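Local coordinates for flagellar hook-associated protein 3 (Bacillus cereus, PDB 5ZIY) that probably forms, with its flagellin-like helical rod, part of the junction that joins the flagellar hook to the filament, at residues 36-41 against 95-100; 44-49 against 175-180; 54-59 against 74-79. All blocks are in the same frame, centred on the assembly; numbering follows the deposited sequence.

Contact 1 of 3, residues 36-41 against 95-100; sequences TQTENT and YIFGGD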
loop_
_atom_site.group_PDB
_atom_site.type_symbol
_atom_site.label_atom_id
_atom_site.label_comp_id
_atom_site.label_asym_id
_atom_site.label_seq_id
_atom_site.Cartn_x
_atom_site.Cartn_y
_atom_site.Cartn_z
ATOM N N THR A 36 -1.485 6.537 -5.898
ATOM C CA THR A 36 -2.126 7.330 -4.850
ATOM C C THR A 36 -2.904 6.430 -3.924
ATOM O O THR A 36 -2.787 6.542 -2.713
ATOM C CB THR A 36 -3.013 8.398 -5.468
ATOM O OG1 THR A 36 -2.161 9.229 -6.231
ATOM C CG2 THR A 36 -3.766 9.233 -4.409
ATOM N N GLN A 37 -3.629 5.478 -4.492
ATOM C CA GLN A 37 -4.444 4.581 -3.686
ATOM C C GLN A 37 -3.550 3.752 -2.789
ATOM O O GLN A 37 -3.873 3.532 -1.625
ATOM C CB GLN A 37 -5.316 3.684 -4.567
ATOM C CG GLN A 37 -6.499 4.411 -5.204
ATOM C CD GLN A 37 -7.599 3.450 -5.723
ATOM O OE1 GLN A 37 -7.893 2.407 -5.112
ATOM N NE2 GLN A 37 -8.208 3.816 -6.843
ATOM N N THR A 38 -2.432 3.290 -3.340
ATOM C CA THR A 38 -1.468 2.547 -2.588
ATOM C C THR A 38 -0.919 3.364 -1.422
ATOM O O THR A 38 -0.849 2.888 -0.288
ATOM C CB THR A 38 -0.312 2.070 -3.488
ATOM O OG1 THR A 38 -0.840 1.363 -4.628
ATOM C CG2 THR A 38 0.625 1.183 -2.709
ATOM N N GLU A 39 -0.531 4.597 -1.694
ATOM C CA GLU A 39 0.087 5.402 -0.676
ATOM C C GLU A 39 -0.911 5.741 0.454
ATOM O O GLU A 39 -0.544 5.765 1.629
ATOM C CB GLU A 39 0.645 6.652 -1.332
ATOM C CG GLU A 39 1.401 7.516 -0.441
ATOM C CD GLU A 39 1.851 8.798 -1.145
ATOM O OE1 GLU A 39 1.194 9.169 -2.134
ATOM O OE2 GLU A 39 2.855 9.407 -0.715
ATOM N N ASN A 40 -2.161 5.992 0.072
ATOM C CA ASN A 40 -3.226 6.307 1.012
ATOM C C ASN A 40 -3.533 5.100 1.911
ATOM O O ASN A 40 -3.773 5.271 3.094
ATOM C CB ASN A 40 -4.508 6.764 0.272
ATOM C CG ASN A 40 -4.411 8.187 -0.301
ATOM O OD1 ASN A 40 -3.450 8.928 -0.054
ATOM N ND2 ASN A 40 -5.444 8.588 -1.054
ATOM N N THR A 41 -3.514 3.887 1.345
ATOM C CA THR A 41 -3.715 2.651 2.089
ATOM C C THR A 41 -2.581 2.441 3.096
ATOM O O THR A 41 -2.812 2.141 4.279
ATOM C CB THR A 41 -3.819 1.470 1.106
ATOM O OG1 THR A 41 -4.875 1.762 0.179
ATOM C CG2 THR A 41 -4.086 0.140 1.799
ATOM N N TYR A 95 -5.907 -6.704 -6.568
ATOM C CA TYR A 95 -5.536 -6.264 -5.213
ATOM C C TYR A 95 -4.149 -5.670 -5.166
ATOM O O TYR A 95 -3.192 -6.301 -5.602
ATOM C CB TYR A 95 -5.652 -7.420 -4.238
ATOM C CG TYR A 95 -7.075 -7.907 -4.088
ATOM C CD1 TYR A 95 -7.940 -7.292 -3.217
ATOM C CD2 TYR A 95 -7.536 -9.005 -4.785
ATOM C CE1 TYR A 95 -9.268 -7.732 -3.067
ATOM C CE2 TYR A 95 -8.896 -9.448 -4.660
ATOM C CZ TYR A 95 -9.730 -8.811 -3.798
ATOM O OH TYR A 95 -11.022 -9.249 -3.632
ATOM N N ILE A 96 -4.005 -4.466 -4.622
ATOM C CA ILE A 96 -2.685 -3.854 -4.629
ATOM C C ILE A 96 -1.652 -4.590 -3.796
ATOM O O ILE A 96 -0.411 -4.455 -4.042
ATOM C CB ILE A 96 -2.713 -2.369 -4.225
ATOM C CG1 ILE A 96 -3.409 -2.194 -2.902
ATOM C CG2 ILE A 96 -3.463 -1.491 -5.316
ATOM C CD1 ILE A 96 -3.018 -0.872 -2.188
ATOM N N PHE A 97 -2.141 -5.340 -2.803
ATOM C CA PHE A 97 -1.301 -6.222 -1.970
ATOM C C PHE A 97 -1.588 -7.710 -2.145
ATOM O O PHE A 97 -1.115 -8.572 -1.347
ATOM C CB PHE A 97 -1.420 -5.797 -0.516
ATOM C CG PHE A 97 -0.963 -4.403 -0.277
ATOM C CD1 PHE A 97 0.368 -4.066 -0.459
ATOM C CD2 PHE A 97 -1.826 -3.440 0.160
ATOM C CE1 PHE A 97 0.803 -2.763 -0.237
ATOM C CE2 PHE A 97 -1.384 -2.144 0.396
ATOM C CZ PHE A 97 -0.069 -1.809 0.182
ATOM N N GLY A 98 -2.242 -8.039 -3.252
ATOM C CA GLY A 98 -2.507 -9.418 -3.617
ATOM C C GLY A 98 -1.953 -9.922 -4.938
ATOM O O GLY A 98 -2.421 -10.947 -5.476
ATOM N N GLY A 99 -0.956 -9.217 -5.469
ATOM C CA GLY A 99 -0.260 -9.623 -6.693
ATOM C C GLY A 99 -1.174 -9.936 -7.853
ATOM O O GLY A 99 -2.106 -9.184 -8.152
ATOM N N ASP A 100 -0.938 -11.078 -8.498
ATOM C CA ASP A 100 -1.575 -11.341 -9.776
ATOM C C ASP A 100 -2.832 -12.202 -9.723
ATOM O O ASP A 100 -3.280 -12.676 -10.747
ATOM C CB ASP A 100 -0.568 -11.926 -10.765
ATOM C CG ASP A 100 0.020 -13.238 -10.297
ATOM O OD1 ASP A 100 -0.117 -13.598 -9.097
ATOM O OD2 ASP A 100 0.644 -13.896 -11.141
#
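T38 meets I96 and F97 where a long flagellin-like helix runs past a tight turn, and T41, one helical turn further on, meets the same two residues. Of the T38 atoms, CA lies 3.8 Å from I96 CD1, so the isoleucine tip presses on the helix backbone itself. The T38 hydroxyl OG1 looks onto the I96 branches, 3.9 Å from CG2, but its polar partner is V34 O one turn back on the helix. The side chains of T38 and I96 slide past each other in opposite directions. CG2 of T38 approaches CZ of the F97 ring obliquely.

At T41 the two branches divide the work. OG1 donates to Q37 O over 2.7 Å, and T41 N reaches that same carbonyl from the opposite face of its plane, so two bonds grip Q37 O. T41 and I96 point tip to tip, with OG1 4.0 Å from I96 CD1. CG2, anti to the backbone N of T41, meets F97 CE2 at 3.8 Å, in the plane of the ring and at its edge. With no hydrogen bond between the segments, the contact is van der Waals packing: I96 CD1 on the T38 backbone and the threonine hydroxyls, and the threonine methyls on the F97 ring.

On the turn side, I96 has CG1 between its backbone N and carbonyl carbon (chi1 54°), and the chain continues to CD1 between the two threonines. I96 and F97 are the middle residues of a type I turn closed by G98 N to Y95 O. The turn leaves strand 94-95 of a small hairpin; F97 also packs on L139 and L140 of helix 137-155, T41 touches T89, and T38 leans on V183 of helix 162-204.

Contact 2 of 3, residues 44-49 against 175-180; sequences GVLKSL and GIINRT
I176 turns CG1 anti to its carbonyl carbon (chi1 -66°), which puts CG2 anti to the backbone N, and these two branches meet different residues of the facing helix. This is antiparallel helix packing in the long alpha-helical rod characteristic of the flagellin family: the axes of 44-49 and 175-180 come within 9.8 Å, at 156° between their N-to-C directions.

CG1 of I176 is flanked by V45 CG1 at 4.0 Å and L49 CD1 at 4.1 Å, and both side chains cross that of I176 at about a right angle. The CG2 branch lies instead against the first helix near its backbone, 4.2 Å from L46 N.

L46 sends its CG anti to the backbone N (chi1 -162°), and its CD1 comes 3.7 Å from I177 CG1, the two side chains crossing obliquely. I177 is exposed, so this pair lies at the outer margin, while V45, L49 and I176 are buried. Helix 137-155 contributes to that interior: L139 and L140 pack on I176, V143 and L147 on L49. V45 also touches L86 of helix 67-87.

The carbonyl of I176 itself is used twice: I176 O accepts from T180 N and, from the opposite face of its plane, from T180 OG1 at 2.8 Å.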
loop_
_atom_site.group_PDB
_atom_site.type_symbol
_atom_site.label_atom_id
_atom_site.label_comp_id
_atom_site.label_asym_id
_atom_site.label_seq_id
_atom_site.Cartn_x
_atom_site.Cartn_y
_atom_site.Cartn_z
ATOM N N GLY A 44 -2.961 4.809 5.973
ATOM C CA GLY A 44 -4.011 4.340 6.804
ATOM C C GLY A 44 -3.511 3.225 7.718
ATOM O O GLY A 44 -3.913 3.181 8.879
ATOM N N VAL A 45 -2.645 2.339 7.203
ATOM C CA VAL A 45 -2.015 1.317 8.033
ATOM C C VAL A 45 -1.062 1.947 9.060
ATOM O O VAL A 45 -1.126 1.598 10.217
ATOM C CB VAL A 45 -1.298 0.237 7.203
ATOM C CG1 VAL A 45 -0.636 -0.843 8.143
ATOM C CG2 VAL A 45 -2.308 -0.477 6.184
ATOM N N LEU A 46 -0.214 2.895 8.643
ATOM C CA LEU A 46 0.717 3.581 9.544
ATOM C C LEU A 46 -0.024 4.186 10.741
ATOM O O LEU A 46 0.394 4.057 11.866
ATOM C CB LEU A 46 1.462 4.668 8.791
ATOM C CG LEU A 46 2.778 5.280 9.333
ATOM C CD1 LEU A 46 3.606 5.883 8.165
ATOM C CD2 LEU A 46 2.534 6.371 10.327
ATOM N N LYS A 47 -1.147 4.829 10.470
ATOM C CA LYS A 47 -1.993 5.460 11.490
ATOM C C LYS A 47 -2.565 4.405 12.433
ATOM O O LYS A 47 -2.595 4.599 13.659
ATOM C CB LYS A 47 -3.154 6.157 10.761
ATOM C CG LYS A 47 -3.594 7.452 11.260
ATOM C CD LYS A 47 -4.130 8.298 10.084
ATOM C CE LYS A 47 -5.022 9.429 10.579
ATOM N NZ LYS A 47 -5.682 10.115 9.434
ATOM N N SER A 48 -3.035 3.279 11.862
ATOM C CA SER A 48 -3.546 2.204 12.681
ATOM C C SER A 48 -2.468 1.606 13.633
ATOM O O SER A 48 -2.716 1.331 14.815
ATOM C CB SER A 48 -4.138 1.099 11.786
ATOM O OG SER A 48 -5.277 1.607 11.098
ATOM N N LEU A 49 -1.267 1.395 13.120
ATOM C CA LEU A 49 -0.233 0.723 13.916
ATOM C C LEU A 49 0.261 1.668 15.000
ATOM O O LEU A 49 0.537 1.255 16.117
ATOM C CB LEU A 49 0.910 0.187 13.047
ATOM C CG LEU A 49 0.464 -0.906 12.079
ATOM C CD1 LEU A 49 1.711 -1.472 11.359
ATOM C CD2 LEU A 49 -0.330 -2.053 12.777
ATOM N N GLY A 175 8.631 -1.456 8.598
ATOM C CA GLY A 175 8.356 -2.046 7.286
ATOM C C GLY A 175 7.309 -1.248 6.497
ATOM O O GLY A 175 7.464 -1.044 5.313
ATOM N N ILE A 176 6.269 -0.762 7.148
ATOM C CA ILE A 176 5.224 -0.018 6.419
ATOM C C ILE A 176 5.732 1.387 6.064
ATOM O O ILE A 176 5.445 1.917 4.990
ATOM C CB ILE A 176 3.946 0.161 7.267
ATOM C CG1 ILE A 176 3.276 -1.207 7.534
ATOM C CG2 ILE A 176 3.030 1.242 6.630
ATOM C CD1 ILE A 176 2.723 -1.938 6.296
ATOM N N ILE A 177 6.484 1.986 6.968
ATOM C CA ILE A 177 7.064 3.319 6.675
ATOM C C ILE A 177 8.027 3.244 5.466
ATOM O O ILE A 177 7.961 4.061 4.575
ATOM C CB ILE A 177 7.800 3.894 7.870
ATOM C CG1 ILE A 177 6.818 4.185 9.020
ATOM C CG2 ILE A 177 8.618 5.159 7.470
ATOM C CD1 ILE A 177 7.524 4.531 10.373
ATOM N N ASN A 178 8.944 2.283 5.466
ATOM C CA ASN A 178 9.856 2.132 4.331
ATOM C C ASN A 178 9.086 1.905 3.029
ATOM O O ASN A 178 9.459 2.456 1.981
ATOM C CB ASN A 178 10.857 0.997 4.541
ATOM C CG ASN A 178 11.828 1.274 5.683
ATOM O OD1 ASN A 178 12.035 2.418 6.059
ATOM N ND2 ASN A 178 12.410 0.212 6.254
ATOM N N ARG A 179 8.016 1.110 3.052
ATOM C CA ARG A 179 7.247 0.954 1.795
ATOM C C ARG A 179 6.571 2.272 1.376
ATOM O O ARG A 179 6.470 2.592 0.174
ATOM C CB ARG A 179 6.198 -0.153 1.890
ATOM C CG ARG A 179 5.417 -0.398 0.583
ATOM C CD ARG A 179 6.322 -0.889 -0.544
ATOM N NE ARG A 179 6.933 -2.186 -0.253
ATOM C CZ ARG A 179 6.394 -3.387 -0.518
ATOM N NH1 ARG A 179 5.186 -3.486 -1.104
ATOM N NH2 ARG A 179 7.078 -4.508 -0.211
ATOM N N THR A 180 6.066 3.013 2.345
ATOM C CA THR A 180 5.402 4.263 2.053
ATOM C C THR A 180 6.399 5.180 1.348
ATOM O O THR A 180 6.049 5.859 0.394
ATOM C CB THR A 180 4.893 4.923 3.336
ATOM O OG1 THR A 180 3.953 4.037 3.944
ATOM C CG2 THR A 180 4.206 6.238 3.042
#

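Contact 3 of 3, residues 54-59 against 74-79; sequences QLTVQA and VEIDQI
L55 reaches across to three residues of the facing helix with one methyl, CD1, and it carries the dense part of this contact. The two helices form an antiparallel pair in the helical rod of the flagellin family; helix 67-87 folds back beside the end of helix 8-60, and the short segments have axes 10.8 Å apart with 163° between their directions.

On the packed side, L55 CD1 sits 3.9 Å from I79 CD1, the two side chains meeting tip to tip. The same methyl lies 4.0 Å from I76 CG1, although here the leucine and isoleucine slide past each other in opposite directions. CB of L55 already points toward the facing helix, and the first torsion, with CG anti to the carbonyl carbon (chi1 -68°), sets the branch point from which CD1 extends. I76 also touches A52, and I79 touches S48, on the preceding turns of helix 8-60.

The solvent side is thinner. E75 is partly exposed and offers L55 CD1 only its CB, at 4.1 Å; its chain then bends at CB-CG (chi2 -103°), and OE2 has a long, weak ion pair with R51. The carboxylate therefore lies beyond the leucine contact.

Toward helix 137-155 the surroundings close in again. T56 is buried, packing on M150 and M154 of that helix and on L162 of helix 162-204. Its OG1 has A52 O as hydrogen-bond partner, yet the hydroxyl is also in van der Waals contact with the isoleucine: the T56 and I76 side chains cross at about a right angle, with T56 OG1 3.9 Å from I76 CD1.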
loop_
_atom_site.group_PDB
_atom_site.type_symbol
_atom_site.label_atom_id
_atom_site.label_comp_id
_atom_site.label_asym_id
_atom_site.label_seq_id
_atom_site.Cartn_x
_atom_site.Cartn_y
_atom_site.Cartn_z
ATOM N N GLN A 54 0.334 2.985 20.756
ATOM C CA GLN A 54 -0.118 3.855 21.843
ATOM C C GLN A 54 -0.967 3.101 22.893
ATOM O O GLN A 54 -0.700 3.187 24.084
ATOM C CB GLN A 54 -0.879 5.065 21.259
ATOM C CG GLN A 54 0.006 6.024 20.395
ATOM C CD GLN A 54 -0.777 7.170 19.700
ATOM O OE1 GLN A 54 -1.667 6.935 18.863
ATOM N NE2 GLN A 54 -0.411 8.402 20.016
ATOM N N LEU A 55 -1.965 2.355 22.427
ATOM C CA LEU A 55 -2.866 1.555 23.282
ATOM C C LEU A 55 -2.153 0.413 24.026
ATOM O O LEU A 55 -2.620 -0.050 25.069
ATOM C CB LEU A 55 -3.960 0.901 22.411
ATOM C CG LEU A 55 -5.013 1.782 21.746
ATOM C CD1 LEU A 55 -5.876 0.931 20.803
ATOM C CD2 LEU A 55 -5.859 2.536 22.782
ATOM N N THR A 56 -1.078 -0.091 23.428
ATOM C CA THR A 56 -0.293 -1.128 24.027
ATOM C C THR A 56 0.648 -0.550 25.094
ATOM O O THR A 56 0.937 -1.217 26.066
ATOM C CB THR A 56 0.471 -1.949 22.975
ATOM O OG1 THR A 56 -0.463 -2.498 22.015
ATOM C CG2 THR A 56 1.193 -3.082 23.649
ATOM N N VAL A 57 1.108 0.681 24.906
ATOM C CA VAL A 57 1.829 1.397 25.946
ATOM C C VAL A 57 0.877 1.611 27.151
ATOM O O VAL A 57 1.258 1.336 28.305
ATOM C CB VAL A 57 2.459 2.724 25.390
ATOM C CG1 VAL A 57 2.930 3.653 26.509
ATOM C CG2 VAL A 57 3.622 2.413 24.434
ATOM N N GLN A 58 -0.365 2.042 26.895
ATOM C CA GLN A 58 -1.378 2.185 27.966
ATOM C C GLN A 58 -1.508 0.872 28.724
ATOM O O GLN A 58 -1.460 0.851 29.947
ATOM C CB GLN A 58 -2.759 2.578 27.419
ATOM C CG GLN A 58 -2.885 4.034 27.045
ATOM C CD GLN A 58 -4.231 4.395 26.407
ATOM O OE1 GLN A 58 -5.197 3.621 26.457
ATOM N NE2 GLN A 58 -4.298 5.591 25.831
ATOM N N ALA A 59 -1.675 -0.217 27.980
ATOM C CA ALA A 59 -1.815 -1.562 28.557
ATOM C C ALA A 59 -0.632 -1.972 29.457
ATOM O O ALA A 59 -0.805 -2.599 30.490
ATOM C CB ALA A 59 -1.986 -2.571 27.433
ATOM N N VAL A 74 -10.133 -4.786 23.070
ATOM C CA VAL A 74 -11.247 -4.611 22.122
ATOM C C VAL A 74 -10.899 -3.647 21.015
ATOM O O VAL A 74 -11.031 -3.990 19.848
ATOM C CB VAL A 74 -12.543 -4.133 22.813
ATOM C CG1 VAL A 74 -13.510 -3.568 21.797
ATOM C CG2 VAL A 74 -13.191 -5.310 23.594
ATOM N N GLU A 75 -10.444 -2.448 21.356
ATOM C CA GLU A 75 -10.184 -1.435 20.332
ATOM C C GLU A 75 -9.078 -1.880 19.375
ATOM O O GLU A 75 -9.142 -1.589 18.183
ATOM C CB GLU A 75 -9.827 -0.096 20.962
ATOM C CG GLU A 75 -10.748 1.046 20.548
ATOM C CD GLU A 75 -10.142 1.953 19.522
ATOM O OE1 GLU A 75 -10.060 1.526 18.346
ATOM O OE2 GLU A 75 -9.768 3.104 19.898
ATOM N N ILE A 76 -8.084 -2.588 19.890
ATOM C CA ILE A 76 -7.063 -3.177 19.048
ATOM C C ILE A 76 -7.703 -4.136 18.009
ATOM O O ILE A 76 -7.207 -4.281 16.910
ATOM C CB ILE A 76 -6.027 -3.937 19.878
ATOM C CG1 ILE A 76 -5.167 -2.978 20.707
ATOM C CG2 ILE A 76 -5.129 -4.756 18.978
ATOM C CD1 ILE A 76 -3.866 -2.633 20.056
ATOM N N ASP A 77 -8.798 -4.786 18.401
ATOM C CA ASP A 77 -9.602 -5.626 17.508
ATOM C C ASP A 77 -10.281 -4.835 16.384
ATOM O O ASP A 77 -10.369 -5.323 15.254
ATOM C CB ASP A 77 -10.638 -6.403 18.325
ATOM C CG ASP A 77 -11.356 -7.457 17.518
ATOM O OD1 ASP A 77 -10.737 -8.494 17.203
ATOM O OD2 ASP A 77 -12.562 -7.238 17.232
ATOM N N GLN A 78 -10.764 -3.640 16.680
ATOM C CA GLN A 78 -11.290 -2.771 15.630
ATOM C C GLN A 78 -10.162 -2.427 14.634
ATOM O O GLN A 78 -10.356 -2.410 13.416
ATOM C CB GLN A 78 -11.854 -1.456 16.192
ATOM C CG GLN A 78 -13.070 -1.551 17.136
ATOM C CD GLN A 78 -13.600 -0.155 17.578
ATOM O OE1 GLN A 78 -13.427 0.246 18.734
ATOM N NE2 GLN A 78 -14.234 0.585 16.645
ATOM N N ILE A 79 -8.988 -2.136 15.182
ATOM C CA ILE A 79 -7.828 -1.787 14.388
ATOM C C ILE A 79 -7.419 -2.974 13.523
ATOM O O ILE A 79 -7.076 -2.813 12.351
ATOM C CB ILE A 79 -6.688 -1.259 15.314
ATOM C CG1 ILE A 79 -7.079 0.138 15.842
ATOM C CG2 ILE A 79 -5.367 -1.112 14.591
ATOM C CD1 ILE A 79 -6.104 0.715 16.915
#

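From the N terminus, helix 8-60 supplies the first segment of all three contacts. Contact 3 closes the shortest loop, the return from the end of helix 8-60 into helix 67-87. Contact 1 closes a wider one, bringing the turn after strand 94-95 back to the middle of that first helix, and contact 3 nests inside it. Contact 2 reaches furthest, to helix 162-204; it encloses contact 3 but crosses contact 1. The segments of contacts 1 and 2 adjoin in sequence, the contact centres about 13 Å apart; contacts 2 and 3 touch, S48 O to I79 CG2 at 3.6 Å. Together they tie the turn after the hairpin, the return helix and helix 162-204 to one helix.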